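Local coordinates for protein succinate-semialdehyde dehydrogenase (Synechococcus sp., PDB 4ITA) that probably oxidises succinic semialdehyde to succinate with NADP+ as hydride acceptor, at residues Leu228-Gly233 with Gly436-Leu441; Leu126-Pro131 with Ala203-Gly208; Asn383-Gly388 with Gly429-Gly434. All blocks are in the same frame, centred on the assembly; numbering follows the deposited sequence.

Interaction 1 (Leu228-Gly233 with Gly436-Leu441). With NDP (NADPH dihydro-nicotinamide-adenine-dinucleotide phosphate), chain C; EDO (1,2-ethanediol), chain Q; EDO (1,2-ethanediol), chain M.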
loop_
_atom_site.group_PDB
_atom_site.type_symbol
_atom_site.label_atom_id
_atom_site.label_comp_id
_atom_site.label_asym_id
_atom_site.label_seq_id
_atom_site.Cartn_x
_atom_site.Cartn_y
_atom_site.Cartn_z
ATOM N N LEU A 228 4.796 1.028 -3.764
ATOM C CA LEU A 228 3.976 1.952 -4.523
ATOM C C LEU A 228 4.428 1.750 -5.960
ATOM O O LEU A 228 5.634 1.746 -6.228
ATOM C CB LEU A 228 4.234 3.390 -4.059
ATOM C CG LEU A 228 3.329 4.483 -4.653
ATOM C CD1 LEU A 228 3.233 5.683 -3.725
ATOM C CD2 LEU A 228 3.820 4.943 -6.004
ATOM N N LEU A 229 3.479 1.546 -6.874
ATOM C CA LEU A 229 3.792 1.343 -8.288
ATOM C C LEU A 229 3.112 2.389 -9.153
ATOM O O LEU A 229 1.891 2.533 -9.116
ATOM C CB LEU A 229 3.361 -0.050 -8.756
ATOM C CG LEU A 229 4.036 -1.263 -8.124
ATOM C CD1 LEU A 229 3.547 -2.528 -8.815
ATOM C CD2 LEU A 229 5.548 -1.170 -8.238
ATOM N N GLU A 230 3.917 3.106 -9.928
ATOM C CA GLU A 230 3.450 4.086 -10.892
ATOM C C GLU A 230 3.824 3.555 -12.270
ATOM O O GLU A 230 4.970 3.674 -12.698
ATOM C CB GLU A 230 4.125 5.438 -10.632
ATOM C CG GLU A 230 3.761 6.104 -9.294
ATOM C CD GLU A 230 2.501 6.956 -9.356
ATOM O OE1 GLU A 230 1.901 7.083 -10.444
ATOM O OE2 GLU A 230 2.110 7.508 -8.300
ATOM N N LEU A 231 2.869 2.946 -12.959
ATOM C CA LEU A 231 3.177 2.279 -14.218
ATOM C C LEU A 231 2.590 3.027 -15.409
ATOM O O LEU A 231 2.179 4.184 -15.281
ATOM C CB LEU A 231 2.747 0.805 -14.185
ATOM C CG LEU A 231 3.197 0.054 -12.922
ATOM C CD1 LEU A 231 2.689 -1.377 -12.967
ATOM C CD2 LEU A 231 4.734 0.085 -12.714
ATOM N N GLY A 232 2.572 2.380 -16.566
ATOM C CA GLY A 232 2.175 3.055 -17.788
ATOM C C GLY A 232 0.684 3.225 -17.967
ATOM O O GLY A 232 -0.123 2.771 -17.151
ATOM N N GLY A 233 0.309 3.889 -19.052
ATOM C CA GLY A 233 -1.097 4.075 -19.352
ATOM C C GLY A 233 -1.365 4.105 -20.840
ATOM O O GLY A 233 -0.452 4.161 -21.659
ATOM N N GLY A 436 -1.307 3.175 -5.165
ATOM C CA GLY A 436 -0.623 4.148 -4.339
ATOM C C GLY A 436 -0.631 5.504 -5.019
ATOM O O GLY A 436 -0.916 5.627 -6.208
ATOM N N ARG A 437 -0.346 6.540 -4.244
ATOM C CA ARG A 437 -0.382 7.909 -4.757
ATOM C C ARG A 437 0.862 8.691 -4.346
ATOM O O ARG A 437 1.263 8.670 -3.186
ATOM C CB ARG A 437 -1.631 8.644 -4.246
ATOM C CG ARG A 437 -2.967 8.045 -4.691
ATOM C CD ARG A 437 -3.166 8.254 -6.157
ATOM N NE ARG A 437 -4.431 7.734 -6.682
ATOM C CZ ARG A 437 -4.578 6.550 -7.263
ATOM N NH1 ARG A 437 -3.554 5.715 -7.346
ATOM N NH2 ARG A 437 -5.762 6.194 -7.748
ATOM N N GLU A 438 1.448 9.390 -5.310
ATOM C CA GLU A 438 2.506 10.352 -5.053
ATOM C C GLU A 438 1.874 11.734 -4.985
ATOM O O GLU A 438 0.712 11.901 -5.357
ATOM C CB GLU A 438 3.544 10.330 -6.180
ATOM C CG GLU A 438 4.348 9.046 -6.303
ATOM C CD GLU A 438 5.502 8.983 -5.327
ATOM O OE1 GLU A 438 5.383 9.550 -4.215
ATOM O OE2 GLU A 438 6.530 8.370 -5.688
ATOM N N LEU A 439 2.643 12.713 -4.512
ATOM C CA LEU A 439 2.247 14.127 -4.485
ATOM C C LEU A 439 1.112 14.433 -3.503
ATOM O O LEU A 439 0.557 13.526 -2.874
ATOM C CB LEU A 439 1.937 14.645 -5.896
ATOM C CG LEU A 439 3.086 14.450 -6.888
ATOM C CD1 LEU A 439 2.716 14.995 -8.255
ATOM C CD2 LEU A 439 4.364 15.103 -6.369
ATOM N N GLY A 440 0.799 15.715 -3.333
ATOM C CA GLY A 440 -0.157 16.118 -2.314
ATOM C C GLY A 440 0.199 15.585 -0.933
ATOM O O GLY A 440 1.366 15.359 -0.603
ATOM N N LEU A 441 -0.820 15.381 -0.110
ATOM C CA LEU A 441 -0.627 14.784 1.199
ATOM C C LEU A 441 -0.157 13.339 1.057
ATOM O O LEU A 441 0.699 12.865 1.816
ATOM C CB LEU A 441 -1.934 14.847 1.994
ATOM C CG LEU A 441 -1.949 14.109 3.335
ATOM C CD1 LEU A 441 -0.946 14.720 4.280
ATOM C CD2 LEU A 441 -3.345 14.134 3.949
HETATM P PA NDP C . 11.340 -0.096 -17.624
HETATM O O1A NDP C . 10.319 -0.719 -16.717
HETATM O O2A NDP C . 12.031 -0.937 -18.662
HETATM O O5B NDP C . 12.481 0.565 -16.718
HETATM C C5B NDP C . 12.176 1.412 -15.604
HETATM C C4B NDP C . 13.156 1.172 -14.458
HETATM O O4B NDP C . 12.978 -0.160 -13.969
HETATM C C3B NDP C . 14.618 1.253 -14.880
HETATM O O3B NDP C . 15.392 1.721 -13.768
HETATM C C2B NDP C . 14.967 -0.196 -15.160
HETATM O O2B NDP C . 16.354 -0.483 -15.039
HETATM C C1B NDP C . 14.225 -0.857 -14.032
HETATM N N9A NDP C . 13.886 -2.272 -14.246
HETATM C C8A NDP C . 13.499 -2.879 -15.386
HETATM N N7A NDP C . 13.242 -4.188 -15.152
HETATM C C5A NDP C . 13.446 -4.412 -13.844
HETATM C C6A NDP C . 13.362 -5.557 -12.925
HETATM N N6A NDP C . 12.983 -6.766 -13.387
HETATM N N1A NDP C . 13.671 -5.343 -11.632
HETATM C C2A NDP C . 14.043 -4.144 -11.162
HETATM N N3A NDP C . 14.148 -3.056 -11.939
HETATM C C4A NDP C . 13.865 -3.143 -13.255
HETATM O O3 NDP C . 10.553 1.175 -18.265
HETATM P PN NDP C . 10.620 1.919 -19.707
HETATM O O1N NDP C . 10.741 0.928 -20.843
HETATM O O2N NDP C . 11.596 3.056 -19.576
HETATM O O5D NDP C . 9.138 2.545 -19.782
HETATM C C5D NDP C . 8.736 3.557 -18.869
HETATM C C4D NDP C . 7.391 3.195 -18.265
HETATM O O4D NDP C . 7.169 3.969 -17.077
HETATM C C3D NDP C . 6.226 3.499 -19.185
HETATM O O3D NDP C . 5.273 2.431 -19.145
HETATM C C2D NDP C . 5.692 4.785 -18.584
HETATM O O2D NDP C . 4.328 4.986 -18.956
HETATM C C1D NDP C . 5.850 4.520 -17.100
HETATM N N1N NDP C . 5.775 5.783 -16.352
HETATM C C2N NDP C . 5.004 5.877 -15.256
HETATM C C3N NDP C . 4.557 7.125 -14.824
HETATM C C7N NDP C . 3.722 7.273 -13.587
HETATM O O7N NDP C . 4.016 8.160 -12.788
HETATM N N7N NDP C . 2.689 6.459 -13.385
HETATM C C4N NDP C . 4.888 8.378 -15.599
HETATM C C5N NDP C . 6.081 8.155 -16.407
HETATM C C6N NDP C . 6.475 6.865 -16.752
HETATM P P2B NDP C . 17.300 -0.630 -16.329
HETATM O O1X NDP C . 18.629 -0.944 -15.707
HETATM O O2X NDP C . 16.746 -1.772 -17.148
HETATM O O3X NDP C . 17.300 0.677 -17.064
HETATM C C1 EDO Q . -4.390 10.000 -8.640
HETATM O O1 EDO Q . -4.010 10.576 -9.881
HETATM C C2 EDO Q . -5.157 10.942 -7.733
HETATM O O2 EDO Q . -5.196 10.655 -6.336
HETATM C C1 EDO M . 3.075 -0.231 -19.180
HETATM O O1 EDO M . 3.044 -0.441 -17.759
HETATM C C2 EDO M . 3.130 -1.586 -19.877
HETATM O O2 EDO M . 4.317 -2.295 -19.507
HETATM O O HOH W 1 0.153 4.778 -8.721
#
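Leu228 packs against the glycine-led loop Gly436-Glu438 where strand 227-230 of the Rossmann-type cofactor domain runs toward the nicotinamide. Its CG is anti to the backbone N (chi1 -173°), beside the carbonyl carbon; beyond it CD1 rests 3.6 Å from Arg437 O and CD2 faces Glu438 CG. Gly436 fits closely under this side chain: a CB would clash with Leu228 CG, and the backbone angles would press it against the preceding carbonyl. At Leu229 the strand turns its side chain from the loop, but the carbonyl reaches it through a water lying 2.9 Å from both Leu229 O and Gly436 O. Arg437 NH1 also bonds Gly436 O (2.9 Å), from 52° out of the carbonyl plane yet nearly within the guanidinium plane, and bonds Gly429 O as well, while NE reaches Ala450 O of the second subunit. An alanine in place of Arg437 removes the guanidinium and its N-H donors to these three carbonyls, which would probably weaken the tie between loop and subunit interface. Glu230 begins the family's Glu-Leu-Gly-Gly signature. Its two carboxylate oxygens have different partners: OE2 touches Glu438 CG at 3.4 Å, whereas OE1 accepts a bond from N7N of the NADPH carboxamide (3.1 Å). The same N7N bonds Leu231 O at 3.0 Å, almost straight at 173°, so the amide nitrogen is gripped twice, which should limit rotation of the carboxamide. Gly232 closes the cofactor side: its N bonds an ethanediol, probably from the crystallisation liquor, its CA sits 3.1 Å from the ribose oxygen O2D, and a CB on it would clash with O3D.

Interaction 2 (Leu126-Pro131 with Ala203-Gly208). With NDP (NADPH dihydro-nicotinamide-adenine-dinucleotide phosphate), chain C.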
loop_
_atom_site.group_PDB
_atom_site.type_symbol
_atom_site.label_atom_id
_atom_site.label_comp_id
_atom_site.label_asym_id
_atom_site.label_seq_id
_atom_site.Cartn_x
_atom_site.Cartn_y
_atom_site.Cartn_z
ATOM N N LEU A 126 14.338 3.643 1.997
ATOM C CA LEU A 126 13.427 3.427 0.873
ATOM C C LEU A 126 14.236 3.202 -0.401
ATOM O O LEU A 126 15.129 3.992 -0.729
ATOM C CB LEU A 126 12.528 4.657 0.687
ATOM C CG LEU A 126 11.646 4.764 -0.563
ATOM C CD1 LEU A 126 10.575 3.674 -0.597
ATOM C CD2 LEU A 126 10.989 6.137 -0.625
ATOM N N LEU A 127 13.940 2.113 -1.101
ATOM C CA LEU A 127 14.457 1.885 -2.444
ATOM C C LEU A 127 13.521 2.513 -3.456
ATOM O O LEU A 127 12.311 2.297 -3.406
ATOM C CB LEU A 127 14.562 0.388 -2.738
ATOM C CG LEU A 127 14.699 -0.006 -4.218
ATOM C CD1 LEU A 127 16.011 0.455 -4.820
ATOM C CD2 LEU A 127 14.565 -1.510 -4.361
ATOM N N ALA A 128 14.085 3.278 -4.385
ATOM C CA ALA A 128 13.341 3.796 -5.527
ATOM C C ALA A 128 13.955 3.318 -6.834
ATOM O O ALA A 128 15.162 3.444 -7.047
ATOM C CB ALA A 128 13.313 5.288 -5.496
ATOM N N VAL A 129 13.111 2.791 -7.712
ATOM C CA VAL A 129 13.511 2.388 -9.055
ATOM C C VAL A 129 12.791 3.308 -10.030
ATOM O O VAL A 129 11.557 3.401 -10.014
ATOM C CB VAL A 129 13.143 0.920 -9.338
ATOM C CG1 VAL A 129 13.448 0.558 -10.795
ATOM C CG2 VAL A 129 13.889 -0.002 -8.387
ATOM N N MET A 130 13.562 4.008 -10.860
ATOM C CA MET A 130 13.029 5.102 -11.676
ATOM C C MET A 130 13.347 4.942 -13.163
ATOM O O MET A 130 14.308 4.274 -13.527
ATOM C CB MET A 130 13.560 6.444 -11.160
ATOM C CG MET A 130 13.005 6.821 -9.782
ATOM S SD MET A 130 11.234 7.269 -9.735
ATOM C CE MET A 130 10.673 6.344 -8.303
ATOM N N PRO A 131 12.531 5.559 -14.033
ATOM C CA PRO A 131 12.705 5.428 -15.483
ATOM C C PRO A 131 13.408 6.624 -16.132
ATOM O O PRO A 131 13.534 7.692 -15.526
ATOM C CB PRO A 131 11.263 5.355 -15.977
ATOM C CG PRO A 131 10.574 6.326 -15.092
ATOM C CD PRO A 131 11.226 6.171 -13.711
ATOM N N ALA A 203 11.076 -0.493 2.409
ATOM C CA ALA A 203 9.995 -0.197 1.488
ATOM C C ALA A 203 10.582 0.037 0.113
ATOM O O ALA A 203 11.770 0.317 -0.018
ATOM C CB ALA A 203 9.241 1.035 1.950
ATOM N N ALA A 204 9.752 -0.074 -0.914
ATOM C CA ALA A 204 10.226 0.154 -2.274
ATOM C C ALA A 204 9.161 0.800 -3.138
ATOM O O ALA A 204 7.971 0.495 -3.028
ATOM C CB ALA A 204 10.701 -1.139 -2.900
ATOM N N THR A 205 9.604 1.696 -4.007
ATOM C CA THR A 205 8.730 2.375 -4.944
ATOM C C THR A 205 9.313 2.242 -6.349
ATOM O O THR A 205 10.539 2.296 -6.542
ATOM C CB THR A 205 8.524 3.850 -4.525
ATOM O OG1 THR A 205 7.505 4.446 -5.330
ATOM C CG2 THR A 205 9.807 4.655 -4.628
ATOM N N LEU A 206 8.446 2.022 -7.330
ATOM C CA LEU A 206 8.904 1.919 -8.709
ATOM C C LEU A 206 7.992 2.691 -9.635
ATOM O O LEU A 206 6.762 2.590 -9.546
ATOM C CB LEU A 206 8.990 0.454 -9.158
ATOM C CG LEU A 206 9.515 0.190 -10.574
ATOM C CD1 LEU A 206 10.309 -1.112 -10.639
ATOM C CD2 LEU A 206 8.380 0.129 -11.615
ATOM N N THR A 207 8.612 3.462 -10.521
ATOM C CA THR A 207 7.942 4.068 -11.661
ATOM C C THR A 207 8.558 3.437 -12.904
ATOM O O THR A 207 9.783 3.407 -13.056
ATOM C CB THR A 207 8.132 5.593 -11.656
ATOM O OG1 THR A 207 7.559 6.125 -10.454
ATOM C CG2 THR A 207 7.453 6.226 -12.865
ATOM N N GLY A 208 7.725 2.890 -13.778
ATOM C CA GLY A 208 8.237 2.120 -14.895
ATOM C C GLY A 208 7.183 1.269 -15.566
ATOM O O GLY A 208 5.990 1.534 -15.447
HETATM P PA NDP C . 11.340 -0.096 -17.624
HETATM O O1A NDP C . 10.319 -0.719 -16.717
HETATM O O2A NDP C . 12.031 -0.937 -18.662
HETATM O O5B NDP C . 12.481 0.565 -16.718
HETATM C C5B NDP C . 12.176 1.412 -15.604
HETATM C C4B NDP C . 13.156 1.172 -14.458
HETATM O O4B NDP C . 12.978 -0.160 -13.969
HETATM C C3B NDP C . 14.618 1.253 -14.880
HETATM O O3B NDP C . 15.392 1.721 -13.768
HETATM C C2B NDP C . 14.967 -0.196 -15.160
HETATM O O2B NDP C . 16.354 -0.483 -15.039
HETATM C C1B NDP C . 14.225 -0.857 -14.032
HETATM N N9A NDP C . 13.886 -2.272 -14.246
HETATM C C8A NDP C . 13.499 -2.879 -15.386
HETATM N N7A NDP C . 13.242 -4.188 -15.152
HETATM C C5A NDP C . 13.446 -4.412 -13.844
HETATM C C6A NDP C . 13.362 -5.557 -12.925
HETATM N N6A NDP C . 12.983 -6.766 -13.387
HETATM N N1A NDP C . 13.671 -5.343 -11.632
HETATM C C2A NDP C . 14.043 -4.144 -11.162
HETATM N N3A NDP C . 14.148 -3.056 -11.939
HETATM C C4A NDP C . 13.865 -3.143 -13.255
HETATM O O3 NDP C . 10.553 1.175 -18.265
HETATM P PN NDP C . 10.620 1.919 -19.707
HETATM O O1N NDP C . 10.741 0.928 -20.843
HETATM O O2N NDP C . 11.596 3.056 -19.576
HETATM O O5D NDP C . 9.138 2.545 -19.782
HETATM C C5D NDP C . 8.736 3.557 -18.869
HETATM C C4D NDP C . 7.391 3.195 -18.265
HETATM O O4D NDP C . 7.169 3.969 -17.077
HETATM C C3D NDP C . 6.226 3.499 -19.185
HETATM O O3D NDP C . 5.273 2.431 -19.145
HETATM C C2D NDP C . 5.692 4.785 -18.584
HETATM O O2D NDP C . 4.328 4.986 -18.956
HETATM C C1D NDP C . 5.850 4.520 -17.100
HETATM N N1N NDP C . 5.775 5.783 -16.352
HETATM C C2N NDP C . 5.004 5.877 -15.256
HETATM C C3N NDP C . 4.557 7.125 -14.824
HETATM C C7N NDP C . 3.722 7.273 -13.587
HETATM O O7N NDP C . 4.016 8.160 -12.788
HETATM N N7N NDP C . 2.689 6.459 -13.385
HETATM C C4N NDP C . 4.888 8.378 -15.599
HETATM C C5N NDP C . 6.081 8.155 -16.407
HETATM C C6N NDP C . 6.475 6.865 -16.752
HETATM P P2B NDP C . 17.300 -0.630 -16.329
HETATM O O1X NDP C . 18.629 -0.944 -15.707
HETATM O O2X NDP C . 16.746 -1.772 -17.148
HETATM O O3X NDP C . 17.300 0.677 -17.064
#
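Leu127 and Thr205 bond each other between strands 126-129 and 203-207, in a set of four backbone hydrogen bonds; the strands run side by side with axes 4.6 Å apart and only 15° between their directions. Leu127 N donates to Ala203 O, Thr205 N to Leu127 O at 2.8 Å, Val129 N to Thr205 O, and Thr207 N to Val129 O, the pattern of a parallel pair. CA-H...O contacts reinforce it, from Ala204 and Leu206 onto the carbonyls of Leu127 and Val129, and from Ala128 onto Thr205 O. Apolar packing differs on the two sides. On the side of Leu127 and Val129, Leu206 CD1 meets Val129 CG1 at 3.6 Å, and Leu216 of helix 210-222 covers Val129, Ala204 and Leu206. On the other, Leu126 CD1 leans over Ala203, and Thr205 CG2, placed between its backbone N and carbonyl carbon, touches Ala128 CB at 3.7 Å; Phe447 packs on Leu126, Ala203 and Thr205. This is the parallel core of the Rossmann-type cofactor domain, where helix 210-222 makes the beta-alpha-beta crossover from strand 201-207 to strand 227-230. Past the end of strand 126-129, Met130 and Pro131 pack on Thr207. Met130, bent at chi2, brings SD to 3.9 Å from Thr207 OG1, a hydroxyl that also has a weak bond to Arg141 NH2. Pro131 CD comes to 3.2 Å from Thr207 O. Cofactor contacts gather at the same C-terminal strand ends: the ribose hydroxyl O3B of NADPH donates to Met130 O (2.8 Å), and Val129 CG1 lies beside O4B. Thr207 CG2, anti to the backbone N, lies 3.4 Å from C2N of the nicotinamide, while Gly208 CA lies close to O4D.

Interaction 3 (Asn383-Gly388 with Gly429-Gly434)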
loop_
_atom_site.group_PDB
_atom_site.type_symbol
_atom_site.label_atom_id
_atom_site.label_comp_id
_atom_site.label_asym_id
_atom_site.label_seq_id
_atom_site.Cartn_x
_atom_site.Cartn_y
_atom_site.Cartn_z
ATOM N N ASN A 383 -12.537 2.952 -21.308
ATOM C CA ASN A 383 -12.171 2.031 -20.236
ATOM C C ASN A 383 -11.717 0.653 -20.715
ATOM O O ASN A 383 -11.287 -0.166 -19.908
ATOM C CB ASN A 383 -13.340 1.847 -19.263
ATOM C CG ASN A 383 -13.644 3.092 -18.464
ATOM O OD1 ASN A 383 -12.788 3.959 -18.297
ATOM N ND2 ASN A 383 -14.866 3.177 -17.944
ATOM N N ASP A 384 -11.809 0.402 -22.020
ATOM C CA ASP A 384 -11.559 -0.928 -22.576
ATOM C C ASP A 384 -10.066 -1.172 -22.797
ATOM O O ASP A 384 -9.616 -1.439 -23.919
ATOM C CB ASP A 384 -12.355 -1.117 -23.876
ATOM C CG ASP A 384 -12.355 -2.555 -24.358
ATOM O OD1 ASP A 384 -12.237 -3.464 -23.514
ATOM O OD2 ASP A 384 -12.464 -2.768 -25.583
ATOM N N ILE A 385 -9.311 -1.058 -21.708
ATOM C CA ILE A 385 -7.864 -1.243 -21.706
ATOM C C ILE A 385 -7.460 -1.840 -20.366
ATOM O O ILE A 385 -8.227 -1.777 -19.402
ATOM C CB ILE A 385 -7.110 0.094 -21.880
ATOM C CG1 ILE A 385 -7.741 1.188 -21.012
ATOM C CG2 ILE A 385 -7.062 0.510 -23.345
ATOM C CD1 ILE A 385 -6.872 2.439 -20.867
ATOM N N PRO A 386 -6.258 -2.426 -20.291
ATOM C CA PRO A 386 -5.831 -2.967 -18.998
ATOM C C PRO A 386 -5.361 -1.866 -18.052
ATOM O O PRO A 386 -5.305 -2.088 -16.844
ATOM C CB PRO A 386 -4.670 -3.894 -19.370
ATOM C CG PRO A 386 -4.176 -3.399 -20.684
ATOM C CD PRO A 386 -5.359 -2.821 -21.391
ATOM N N PHE A 387 -5.035 -0.699 -18.600
ATOM C CA PHE A 387 -4.470 0.395 -17.824
ATOM C C PHE A 387 -5.564 1.286 -17.256
ATOM O O PHE A 387 -6.746 1.132 -17.573
ATOM C CB PHE A 387 -3.539 1.235 -18.706
ATOM C CG PHE A 387 -2.588 0.414 -19.536
ATOM C CD1 PHE A 387 -1.522 -0.245 -18.947
ATOM C CD2 PHE A 387 -2.769 0.298 -20.905
ATOM C CE1 PHE A 387 -0.649 -1.008 -19.715
ATOM C CE2 PHE A 387 -1.894 -0.453 -21.683
ATOM C CZ PHE A 387 -0.838 -1.107 -21.083
ATOM N N GLY A 388 -5.163 2.234 -16.422
ATOM C CA GLY A 388 -6.106 3.168 -15.836
ATOM C C GLY A 388 -5.403 4.300 -15.123
ATOM O O GLY A 388 -5.607 4.508 -13.924
ATOM N N GLY A 429 -2.091 5.580 -10.391
ATOM C CA GLY A 429 -2.906 4.771 -11.274
ATOM C C GLY A 429 -3.863 3.818 -10.602
ATOM O O GLY A 429 -3.892 3.678 -9.385
ATOM N N THR A 430 -4.678 3.181 -11.433
ATOM C CA THR A 430 -5.541 2.083 -11.027
ATOM C C THR A 430 -5.369 0.980 -12.050
ATOM O O THR A 430 -4.651 1.147 -13.044
ATOM C CB THR A 430 -7.020 2.495 -10.985
ATOM O OG1 THR A 430 -7.484 2.768 -12.317
ATOM C CG2 THR A 430 -7.201 3.714 -10.141
ATOM N N LYS A 431 -6.023 -0.150 -11.807
ATOM C CA LYS A 431 -5.924 -1.282 -12.721
ATOM C C LYS A 431 -4.444 -1.628 -12.924
ATOM O O LYS A 431 -3.676 -1.638 -11.963
ATOM C CB LYS A 431 -6.669 -0.978 -14.032
ATOM C CG LYS A 431 -8.168 -0.749 -13.816
ATOM C CD LYS A 431 -8.861 -0.109 -15.018
ATOM C CE LYS A 431 -8.786 -0.976 -16.260
ATOM N NZ LYS A 431 -9.702 -0.469 -17.325
ATOM N N ARG A 432 -4.021 -1.896 -14.153
ATOM C CA ARG A 432 -2.641 -2.305 -14.366
ATOM C C ARG A 432 -1.669 -1.124 -14.403
ATOM O O ARG A 432 -0.469 -1.319 -14.614
ATOM C CB ARG A 432 -2.518 -3.171 -15.624
ATOM C CG ARG A 432 -3.165 -4.547 -15.478
ATOM C CD ARG A 432 -2.194 -5.575 -14.922
ATOM N NE ARG A 432 -2.887 -6.781 -14.467
ATOM C CZ ARG A 432 -2.283 -7.937 -14.212
ATOM N NH1 ARG A 432 -0.975 -8.052 -14.380
ATOM N NH2 ARG A 432 -2.992 -8.981 -13.793
ATOM N N SER A 433 -2.171 0.088 -14.168
ATOM C CA SER A 433 -1.300 1.260 -14.085
ATOM C C SER A 433 -0.664 1.422 -12.711
ATOM O O SER A 433 0.134 2.332 -12.499
ATOM C CB SER A 433 -2.062 2.529 -14.451
ATOM O OG SER A 433 -2.428 2.500 -15.815
ATOM N N GLY A 434 -1.031 0.557 -11.773
ATOM C CA GLY A 434 -0.414 0.583 -10.458
ATOM C C GLY A 434 -1.363 0.901 -9.323
ATOM O O GLY A 434 -2.584 0.764 -9.434
HETATM O O HOH W 2 -9.292 2.311 -17.707
#
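The loop joining helix 375-383 to strand 390-394 meets the loop that leads into strand 434-435, and Lys431 extends from the second loop to the first. A bend at chi3 (62°) brings its CE to 3.2 Å from Phe387 O, and NZ, anti to CG about the last bond, lies near main-chain oxygens. NZ donates to Ile385 O at 2.9 Å and to a water at 2.8 Å that also lies by Phe387 O; Asn383 O is 3.0 Å from NZ. The nearby main-chain oxygens would probably favour the charged ammonium. Thr430-Ser433 forms a type II' beta turn, with Lys431 at positive phi and Ser433 N bonded to Thr430 O. Across from it Pro386 O accepts the backbone N of Arg432 at 3.0 Å. The Arg432 guanidinium leads away from this loop to salt bridges with Glu210 and with Glu223 of the second subunit. Gly388 takes part through both its polar atoms: its O accepts Thr430 N (3.0 Å), from well above the carbonyl plane, and its N donates to Ser433 OG at 2.8 Å, essentially straight at 178°. A CB on Gly388 would clash with Thr430 OG1. Ser433 OG also bonds Gly232 O, and it lies at the edge of the Phe387 ring, 3.3 Å from Phe387 CB.

From the N terminus, interaction 2 comes first, closing the 71 residues between strands 126-129 and 203-207 before interaction 1 opens at Leu228. Interaction 1 closes a longer loop of 202 residues, and interaction 3, with its own 40-residue loop, is nested inside it. No loops cross. Interactions 1 and 2 lie in the cofactor-binding sheet, where Leu206 O with Glu230 N (2.9 Å) joins neighbouring strands 201-207 and 227-230. Interaction 3 joins the loop before strand 390-394 of the second, seven-stranded sheet to the loop leading into strand 434-435 of the first; Leu231 N with Ser433 O (2.8 Å) connects it to interaction 1. Interactions 2 and 3 do not touch, their nearest atoms about 7 Å apart.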